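Putative esterase (Sulfolobus solfataricus P2, PDB 2RAU) probably acts as a lipase or esterase of the alpha/beta-hydrolase fold and binds calcium. Local coordinates at residues A[8-13]-A[23-28]. Numbering follows the deposited sequence.
Sequences IVKREA and ENIWKM
E23 pairs with A13 through two backbone hydrogen bonds, and its extended side chain sends OE1 to K10 NZ at 3.0 Å, a salt bridge whose hydrogen bond is weak; OE2 goes instead to H41 ND1. E12 and A13 both face E23, a G1 beta bulge, with E12 in a left-handed backbone conformation (phi 50°, psi 49°). N24 holds that corner with its amide: OD1 takes E12 N at 2.8 Å from well above the amide plane, while ND2 donates to E12 OE2 at 2.9 Å, nearly in that plane. An alanine at N24 would probably leave E12 N and the E12 carboxylate without these mates and the bulge freer to shift. At I25 a classic bulge follows: V9 N and K10 N converge on I25 O from the same face of its carbonyl plane, and I25 CG2 packs on V9 CG2 at 3.5 Å. W26 takes I8 CD1 over one ring face, a CH-pi contact 3.7 Å from the five-membered ring's centroid. K27 adds CB against V9 CG1. Strand 21-29 thus runs antiparallel between the bulged strand 7-11 and strand 37-45, toward one end of the main sheet, with F136 of helix 123-141 meeting the W26 ring.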
loop_
_atom_site.group_PDB
_atom_site.type_symbol
_atom_site.label_atom_id
_atom_site.label_comp_id
_atom_site.label_asym_id
_atom_site.label_seq_id
_atom_site.Cartn_x
_atom_site.Cartn_y
_atom_site.Cartn_z
ATOM N N ILE A 8 -3.587 11.341 -19.489
ATOM C CA ILE A 8 -4.550 11.692 -18.475
ATOM C C ILE A 8 -5.796 10.867 -18.700
ATOM O O ILE A 8 -6.268 10.732 -19.815
ATOM C CB ILE A 8 -4.840 13.216 -18.422
ATOM C CG1 ILE A 8 -5.697 13.581 -17.204
ATOM C CG2 ILE A 8 -5.580 13.663 -19.618
ATOM C CD1 ILE A 8 -4.937 14.055 -16.011
ATOM N N VAL A 9 -6.301 10.277 -17.624
ATOM C CA VAL A 9 -7.533 9.516 -17.650
ATOM C C VAL A 9 -8.647 10.101 -16.761
ATOM O O VAL A 9 -9.796 9.867 -17.016
ATOM C CB VAL A 9 -7.272 8.004 -17.380
ATOM C CG1 VAL A 9 -6.357 7.448 -18.462
ATOM C CG2 VAL A 9 -6.676 7.793 -16.076
ATOM N N LYS A 10 -8.307 10.869 -15.734
ATOM C CA LYS A 10 -9.275 11.568 -14.916
ATOM C C LYS A 10 -8.653 12.901 -14.603
ATOM O O LYS A 10 -7.571 12.954 -14.063
ATOM C CB LYS A 10 -9.574 10.817 -13.629
ATOM C CG LYS A 10 -10.747 11.368 -12.925
ATOM C CD LYS A 10 -11.489 10.317 -12.144
ATOM C CE LYS A 10 -10.944 10.141 -10.788
ATOM N NZ LYS A 10 -11.874 9.302 -9.959
ATOM N N ARG A 11 -9.373 13.976 -14.905
ATOM C CA ARG A 11 -8.876 15.316 -14.693
ATOM C C ARG A 11 -9.699 16.113 -13.682
ATOM O O ARG A 11 -10.884 16.241 -13.814
ATOM C CB ARG A 11 -8.902 16.050 -16.020
ATOM C CG ARG A 11 -8.078 17.361 -16.026
ATOM C CD ARG A 11 -8.357 18.168 -17.339
ATOM N NE ARG A 11 -8.731 17.243 -18.426
ATOM C CZ ARG A 11 -7.935 16.842 -19.430
ATOM N NH1 ARG A 11 -6.690 17.325 -19.584
ATOM N NH2 ARG A 11 -8.409 15.962 -20.318
ATOM N N GLU A 12 -9.052 16.627 -12.657
ATOM C CA GLU A 12 -9.674 17.507 -11.692
ATOM C C GLU A 12 -10.999 17.014 -11.111
ATOM O O GLU A 12 -11.995 17.749 -11.040
ATOM C CB GLU A 12 -9.842 18.878 -12.345
ATOM C CG GLU A 12 -8.519 19.505 -12.684
ATOM C CD GLU A 12 -7.828 20.021 -11.446
ATOM O OE1 GLU A 12 -8.364 21.003 -10.862
ATOM O OE2 GLU A 12 -6.771 19.462 -11.051
ATOM N N ALA A 13 -11.002 15.773 -10.679
ATOM C CA ALA A 13 -12.200 15.155 -10.190
ATOM C C ALA A 13 -12.314 15.235 -8.657
ATOM O O ALA A 13 -11.488 14.660 -7.941
ATOM C CB ALA A 13 -12.228 13.714 -10.632
ATOM N N GLU A 23 -8.739 14.966 -7.466
ATOM C CA GLU A 23 -7.914 13.879 -7.970
ATOM C C GLU A 23 -7.640 14.000 -9.470
ATOM O O GLU A 23 -8.496 14.366 -10.244
ATOM C CB GLU A 23 -8.648 12.568 -7.683
ATOM C CG GLU A 23 -7.856 11.310 -7.940
ATOM C CD GLU A 23 -8.641 10.022 -7.727
ATOM O OE1 GLU A 23 -9.904 10.031 -7.777
ATOM O OE2 GLU A 23 -7.983 8.983 -7.541
ATOM N N ASN A 24 -6.400 13.690 -9.849
ATOM C CA ASN A 24 -5.995 13.518 -11.224
ATOM C C ASN A 24 -5.413 12.117 -11.349
ATOM O O ASN A 24 -4.778 11.633 -10.432
ATOM C CB ASN A 24 -5.001 14.594 -11.628
ATOM C CG ASN A 24 -5.683 15.949 -11.784
ATOM O OD1 ASN A 24 -6.269 16.207 -12.801
ATOM N ND2 ASN A 24 -5.707 16.753 -10.719
ATOM N N ILE A 25 -5.685 11.456 -12.459
ATOM C CA ILE A 25 -5.143 10.128 -12.721
ATOM C C ILE A 25 -4.559 10.089 -14.152
ATOM O O ILE A 25 -5.194 10.521 -15.103
ATOM C CB ILE A 25 -6.179 8.998 -12.608
ATOM C CG1 ILE A 25 -6.955 9.063 -11.283
ATOM C CG2 ILE A 25 -5.516 7.675 -12.753
ATOM C CD1 ILE A 25 -8.070 8.049 -11.169
ATOM N N TRP A 26 -3.357 9.540 -14.244
ATOM C CA TRP A 26 -2.697 9.278 -15.504
ATOM C C TRP A 26 -2.357 7.828 -15.564
ATOM O O TRP A 26 -2.097 7.190 -14.559
ATOM C CB TRP A 26 -1.400 10.051 -15.632
ATOM C CG TRP A 26 -1.508 11.521 -15.572
ATOM C CD1 TRP A 26 -1.550 12.378 -16.619
ATOM C CD2 TRP A 26 -1.538 12.332 -14.391
ATOM N NE1 TRP A 26 -1.588 13.668 -16.175
ATOM C CE2 TRP A 26 -1.593 13.674 -14.812
ATOM C CE3 TRP A 26 -1.481 12.057 -13.030
ATOM C CZ2 TRP A 26 -1.622 14.728 -13.936
ATOM C CZ3 TRP A 26 -1.500 13.113 -12.155
ATOM C CH2 TRP A 26 -1.570 14.439 -12.615
ATOM N N LYS A 27 -2.266 7.346 -16.783
ATOM C CA LYS A 27 -1.957 5.957 -17.075
ATOM C C LYS A 27 -0.797 5.853 -18.089
ATOM O O LYS A 27 -0.680 6.688 -19.014
ATOM C CB LYS A 27 -3.204 5.404 -17.713
ATOM C CG LYS A 27 -3.222 4.001 -17.995
ATOM C CD LYS A 27 -4.562 3.656 -18.701
ATOM C CE LYS A 27 -5.431 2.876 -17.842
ATOM N NZ LYS A 27 -6.544 2.252 -18.652
HETATM N N MSE A 28 0.053 4.835 -17.919
HETATM C CA MSE A 28 1.136 4.580 -18.853
HETATM C C MSE A 28 1.165 3.106 -19.246
HETATM O O MSE A 28 1.192 2.237 -18.404
HETATM C CB MSE A 28 2.489 4.902 -18.247
HETATM C CG MSE A 28 3.696 4.592 -19.162
HETATM SE SE MSE A 28 5.380 5.100 -18.317
HETATM C CE MSE A 28 5.304 6.975 -18.798
#